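Local coordinates for protein phosphatidylglycerophosphatase B (Bacillus subtilis, PDB 6FMX) that dephosphorylates phosphatidylglycerophosphate to phosphatidylglycerol in the cell membrane and also acts as an undecaprenyl pyrophosphate phosphatase, at residues I118-P123 with F191-L196; L109-L114 with S135-H140. One frame throughout, in Å; residues are numbered along the deposited sequence.

Interaction 1 (I118-P123 with F191-L196). With WO4 (tungstate(VI)ion), chain G.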
# COMPACT_ATOMS: atom_id res chain seq x y z
N ILE A 118 -15.10 -7.58 7.48
CA ILE A 118 -14.68 -7.19 8.82
C ILE A 118 -15.53 -6.04 9.36
O ILE A 118 -15.86 -6.01 10.55
CB ILE A 118 -13.18 -6.85 8.79
CG1 ILE A 118 -12.37 -8.12 8.51
CG2 ILE A 118 -12.75 -6.17 10.08
CD1 ILE A 118 -10.90 -7.95 8.67
N GLU A 119 -15.88 -5.08 8.50
CA GLU A 119 -16.85 -4.02 8.83
C GLU A 119 -16.40 -3.15 10.00
O GLU A 119 -17.19 -2.82 10.89
CB GLU A 119 -18.24 -4.62 9.11
CG GLU A 119 -18.92 -5.24 7.90
CD GLU A 119 -20.32 -5.73 8.21
OE1 GLU A 119 -20.49 -6.51 9.17
OE2 GLU A 119 -21.26 -5.32 7.50
N ARG A 120 -15.13 -2.76 10.01
CA ARG A 120 -14.67 -1.86 11.06
C ARG A 120 -15.16 -0.43 10.81
O ARG A 120 -15.11 0.07 9.68
CB ARG A 120 -13.15 -1.86 11.18
CG ARG A 120 -12.70 -1.20 12.48
CD ARG A 120 -11.23 -0.82 12.49
NE ARG A 120 -10.74 -0.55 13.84
CZ ARG A 120 -9.44 -0.53 14.15
NH1 ARG A 120 -8.53 -0.75 13.21
NH2 ARG A 120 -9.06 -0.28 15.40
N VAL A 121 -15.64 0.21 11.87
CA VAL A 121 -16.09 1.59 11.81
C VAL A 121 -14.88 2.52 11.73
O VAL A 121 -13.85 2.29 12.38
CB VAL A 121 -16.97 1.90 13.04
CG1 VAL A 121 -17.36 3.35 13.08
CG2 VAL A 121 -18.23 1.05 13.04
N ARG A 122 -15.00 3.57 10.91
CA ARG A 122 -13.92 4.54 10.73
C ARG A 122 -13.70 5.35 12.00
O ARG A 122 -14.57 5.40 12.87
CB ARG A 122 -14.26 5.48 9.57
CG ARG A 122 -14.37 4.80 8.23
CD ARG A 122 -13.11 5.02 7.42
NE ARG A 122 -13.16 4.34 6.14
CZ ARG A 122 -12.25 4.50 5.18
NH1 ARG A 122 -11.23 5.32 5.38
NH2 ARG A 122 -12.37 3.84 4.03
N PRO A 123 -12.53 6.00 12.14
CA PRO A 123 -12.29 6.82 13.34
C PRO A 123 -13.35 7.89 13.59
O PRO A 123 -13.91 7.97 14.69
CB PRO A 123 -10.91 7.42 13.07
CG PRO A 123 -10.23 6.39 12.21
CD PRO A 123 -11.32 5.87 11.30
N PHE A 191 -7.23 4.20 11.18
CA PHE A 191 -6.43 3.91 12.35
C PHE A 191 -5.08 3.36 11.92
O PHE A 191 -4.92 2.81 10.83
CB PHE A 191 -7.12 2.88 13.25
CG PHE A 191 -8.42 3.34 13.83
CD1 PHE A 191 -8.45 4.28 14.85
CD2 PHE A 191 -9.62 2.81 13.39
CE1 PHE A 191 -9.65 4.69 15.41
CE2 PHE A 191 -10.83 3.21 13.95
CZ PHE A 191 -10.84 4.15 14.96
N VAL A 192 -4.10 3.47 12.82
CA VAL A 192 -2.78 2.91 12.55
C VAL A 192 -2.89 1.43 12.20
O VAL A 192 -2.24 0.95 11.26
CB VAL A 192 -1.85 3.14 13.76
CG1 VAL A 192 -0.71 2.11 13.79
CG2 VAL A 192 -1.28 4.54 13.71
N THR A 193 -3.73 0.69 12.92
CA THR A 193 -3.82 -0.74 12.63
C THR A 193 -4.44 -1.02 11.26
O THR A 193 -4.09 -2.02 10.63
CB THR A 193 -4.62 -1.47 13.72
OG1 THR A 193 -5.85 -0.77 13.95
CG2 THR A 193 -3.80 -1.53 15.01
N ASP A 194 -5.36 -0.16 10.80
CA ASP A 194 -5.82 -0.28 9.41
C ASP A 194 -4.65 -0.16 8.45
O ASP A 194 -4.60 -0.86 7.43
CB ASP A 194 -6.85 0.80 9.06
CG ASP A 194 -8.04 0.82 9.98
OD1 ASP A 194 -8.44 -0.25 10.49
OD2 ASP A 194 -8.60 1.93 10.14
N VAL A 195 -3.73 0.77 8.74
CA VAL A 195 -2.59 1.01 7.86
C VAL A 195 -1.64 -0.18 7.88
O VAL A 195 -1.20 -0.66 6.83
CB VAL A 195 -1.89 2.31 8.27
CG1 VAL A 195 -0.53 2.43 7.57
CG2 VAL A 195 -2.78 3.52 7.94
N LEU A 196 -1.30 -0.65 9.08
CA LEU A 196 -0.41 -1.81 9.19
C LEU A 196 -1.02 -3.04 8.54
O LEU A 196 -0.32 -3.82 7.88
CB LEU A 196 -0.07 -2.08 10.66
CG LEU A 196 0.69 -1.03 11.47
CD1 LEU A 196 0.82 -1.47 12.91
CD2 LEU A 196 2.05 -0.78 10.88
W WO4 G . -9.03 3.89 2.32
O1 WO4 G . -10.02 5.42 3.25
O2 WO4 G . -9.66 2.09 3.00
O3 WO4 G . -9.50 3.92 0.34
O4 WO4 G . -7.08 4.09 2.73

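Interaction 2 (L109-L114 with S135-H140). With WO4 (tungstate(VI)ion), chain G; OLC ((2R)-2,3-dihydroxypropyl (9Z)-octadec-9-enoate), chain E.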
# COMPACT_ATOMS: atom_id res chain seq x y z
N LEU A 109 -9.33 -6.11 -5.14
CA LEU A 109 -10.37 -7.08 -4.85
C LEU A 109 -10.25 -7.61 -3.42
O LEU A 109 -11.26 -7.72 -2.71
CB LEU A 109 -10.31 -8.24 -5.85
CG LEU A 109 -11.39 -9.31 -5.72
CD1 LEU A 109 -12.77 -8.68 -5.62
CD2 LEU A 109 -11.33 -10.30 -6.89
N LEU A 110 -9.03 -7.94 -3.00
CA LEU A 110 -8.83 -8.49 -1.66
C LEU A 110 -9.16 -7.45 -0.59
O LEU A 110 -9.79 -7.78 0.43
CB LEU A 110 -7.39 -8.98 -1.52
CG LEU A 110 -6.91 -9.53 -0.19
CD1 LEU A 110 -7.70 -10.78 0.20
CD2 LEU A 110 -5.41 -9.84 -0.25
N ASN A 111 -8.74 -6.20 -0.79
CA ASN A 111 -9.05 -5.15 0.17
C ASN A 111 -10.56 -4.97 0.32
O ASN A 111 -11.07 -4.84 1.44
CB ASN A 111 -8.39 -3.84 -0.28
CG ASN A 111 -8.63 -2.70 0.68
OD1 ASN A 111 -9.58 -1.95 0.54
ND2 ASN A 111 -7.76 -2.58 1.68
N LYS A 112 -11.29 -4.97 -0.80
CA LYS A 112 -12.73 -4.79 -0.75
C LYS A 112 -13.41 -5.94 -0.02
O LYS A 112 -14.30 -5.72 0.82
CB LYS A 112 -13.28 -4.66 -2.17
CG LYS A 112 -14.78 -4.89 -2.29
CD LYS A 112 -15.31 -4.32 -3.60
CE LYS A 112 -16.79 -4.65 -3.79
NZ LYS A 112 -17.04 -6.11 -3.94
N VAL A 113 -13.00 -7.18 -0.30
CA VAL A 113 -13.62 -8.34 0.33
C VAL A 113 -13.36 -8.34 1.83
O VAL A 113 -14.27 -8.59 2.64
CB VAL A 113 -13.12 -9.64 -0.33
CG1 VAL A 113 -13.47 -10.84 0.55
CG2 VAL A 113 -13.71 -9.78 -1.72
N LEU A 114 -12.12 -8.06 2.24
CA LEU A 114 -11.81 -8.03 3.66
C LEU A 114 -12.54 -6.90 4.38
O LEU A 114 -13.00 -7.07 5.52
CB LEU A 114 -10.31 -7.90 3.87
CG LEU A 114 -9.54 -9.16 3.49
CD1 LEU A 114 -8.08 -8.85 3.31
CD2 LEU A 114 -9.75 -10.22 4.55
N SER A 135 -13.20 0.58 7.50
CA SER A 135 -11.88 1.12 7.83
C SER A 135 -10.74 0.12 7.64
O SER A 135 -9.62 0.54 7.32
CB SER A 135 -11.88 1.62 9.28
OG SER A 135 -10.90 2.61 9.47
N PHE A 136 -10.98 -1.17 7.83
CA PHE A 136 -9.90 -2.16 7.93
C PHE A 136 -10.01 -3.21 6.82
O PHE A 136 -11.06 -3.85 6.69
CB PHE A 136 -9.93 -2.86 9.31
CG PHE A 136 -8.77 -3.82 9.54
CD1 PHE A 136 -8.86 -5.14 9.13
CD2 PHE A 136 -7.61 -3.40 10.17
CE1 PHE A 136 -7.80 -6.03 9.34
CE2 PHE A 136 -6.55 -4.29 10.39
CZ PHE A 136 -6.65 -5.60 9.97
N PRO A 137 -8.94 -3.45 6.04
CA PRO A 137 -7.63 -2.77 6.05
C PRO A 137 -7.63 -1.52 5.18
O PRO A 137 -8.51 -1.41 4.32
CB PRO A 137 -6.67 -3.83 5.49
CG PRO A 137 -7.54 -4.70 4.63
CD PRO A 137 -8.95 -4.64 5.17
N SER A 138 -6.67 -0.61 5.37
CA SER A 138 -6.64 0.64 4.61
C SER A 138 -6.29 0.38 3.16
O SER A 138 -5.24 -0.21 2.86
CB SER A 138 -5.64 1.62 5.23
OG SER A 138 -5.30 2.64 4.30
N GLY A 139 -7.15 0.82 2.25
CA GLY A 139 -6.90 0.58 0.84
C GLY A 139 -5.73 1.38 0.29
O GLY A 139 -4.96 0.88 -0.52
N HIS A 140 -5.60 2.65 0.72
CA HIS A 140 -4.46 3.45 0.25
C HIS A 140 -3.14 2.81 0.67
O HIS A 140 -2.18 2.76 -0.10
CB HIS A 140 -4.54 4.88 0.78
CG HIS A 140 -5.40 5.80 -0.03
ND1 HIS A 140 -6.74 5.58 -0.26
CD2 HIS A 140 -5.12 6.99 -0.62
CE1 HIS A 140 -7.25 6.57 -0.97
NE2 HIS A 140 -6.28 7.45 -1.20
W WO4 G . -9.03 3.89 2.32
O1 WO4 G . -10.02 5.42 3.25
O2 WO4 G . -9.66 2.09 3.00
O3 WO4 G . -9.50 3.92 0.34
O4 WO4 G . -7.08 4.09 2.73
C18 OLC E . 4.31 -18.44 -7.13
C10 OLC E . -0.13 -11.78 -8.71
C9 OLC E . -1.38 -11.67 -9.08
C17 OLC E . 3.15 -17.53 -6.74
C11 OLC E . 0.39 -13.04 -8.02
C8 OLC E . -2.40 -12.79 -8.84
C24 OLC E . -11.41 -4.64 -8.91
C16 OLC E . 1.95 -17.86 -7.62
C12 OLC E . 1.46 -13.68 -8.89
C7 OLC E . -3.28 -12.94 -10.09
C15 OLC E . 1.18 -16.58 -7.94
C13 OLC E . 0.85 -14.81 -9.71
C6 OLC E . -4.75 -13.10 -9.71
C14 OLC E . 1.52 -16.13 -9.36
C5 OLC E . -5.64 -12.27 -10.64
C4 OLC E . -6.94 -11.83 -9.95
C3 OLC E . -7.44 -10.53 -10.60
C2 OLC E . -8.60 -9.95 -9.79
C21 OLC E . -10.16 -6.58 -9.96
C1 OLC E . -9.11 -8.65 -10.41
C22 OLC E . -10.76 -6.00 -8.68
O19 OLC E . -8.57 -8.19 -11.36
O25 OLC E . -12.31 -4.43 -7.85
O23 OLC E . -11.74 -6.87 -8.20
O20 OLC E . -10.20 -7.98 -9.85

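Interaction 1 (I118-P123 with F191-L196)
Arg120 makes the polar half of this contact, reaching across to Thr193 and Asp194 in the first turn of helix 192-215. Its chain is stretched from CG to NE, with CG anti to the backbone N (chi1 -166°), and this length suits arginine to span the gap. NH1 gives a nearly straight hydrogen bond of 2.8 Å to Thr193 OG1, lying in the guanidinium plane. The same nitrogen forms a salt bridge to Asp194 OD1, also 2.8 Å, meeting that oxygen from above the carboxylate plane. Asp46 takes the Arg120 NH2 and also bonds Thr193 OG1, while Ser135 and the backbone N of Phe191 hold Asp194 OD2.

Phe191 supplies the aromatic contacts. Over one face of its ring sits Pro123, whose CG is 3.5 Å from the centroid and almost on the ring normal, a CH-pi contact. CD2 of the ring lies over the centre of the Arg120 guanidinium, 3.4 Å from CZ, with the planes 32° apart.

Arg122 turns to the tungstate instead, its NH1 making a very short contact with O1. The first and third phosphatase sequence motifs thus meet here, as in PAP2 phosphatases, beside Asp194, inferred to stabilise the nucleophilic histidine.

Interaction 2 (L109-L114 with S135-H140)
Asn111 and Leu114, on one side of transmembrane helix 96-118, meet Pro137 and Gly139 in a small buried contact where the loop, inferred to be extracellular, enters helix 139-158. A single polar bond crosses it: Asn111 ND2 donates to Pro137 O at 3.0 Å, approaching from above the carbonyl plane. The Asn111 side chain runs out opposite its own backbone nitrogen (chi1 -178°), which carries the amide to the loop, where ND2 also lies 3.4 Å from Gly139 CA. Glycine suits this place because a side-chain carbon there would come tight against Asn111 OD1. Next along the helix, Leu114 CB packs on Pro137 CD at 3.8 Å, two apolar surfaces next to the polar bond. The peptide before Pro137 is cis, a geometry that proline tolerates better than other residues.

Replacing Asn111 by an alanine removes the amide and would probably leave Pro137 O without this donor and a gap beside Gly139.

Beyond the contact, the same backbone turns its N-H groups to the tungstate. Gly139 N bonds tungstate O2 at 2.9 Å, nearly straight. His140 N and Ser138 OG both bond tungstate O4. His140 ND1 reaches tungstate O3 in the plane of its ring at a longer 3.3 Å; this histidine is the inferred proton donor. Lys115, Arg122 and Arg184 complete the grip. Chemically, then, the neutral amide of Asn111 bonds the Pro137 carbonyl of motif II, whose helix-start N-H groups and serine hydroxyl receive an oxyanion resembling phosphate.

Overall arrangement
Followed from the N terminus, the chain passes first through 109-114, which lies on helix 96-118, and then 118-123, which leads out of it into the loop before helix 139-158, before reaching 135-140 and finally 191-196. Interaction 2 closes the shorter loop, bringing the start of helix 139-158 back to helix 96-118. Interaction 1 closes a longer one that includes helices 139-158 and 166-186. Their segments alternate, so the two closures cross rather than nest. They also touch directly: Asp194 O meets Ser138 N in a probable hydrogen bond. Together they tie helices 96-118, 139-158 and 192-215 around one tungstate site within the PAP2 region.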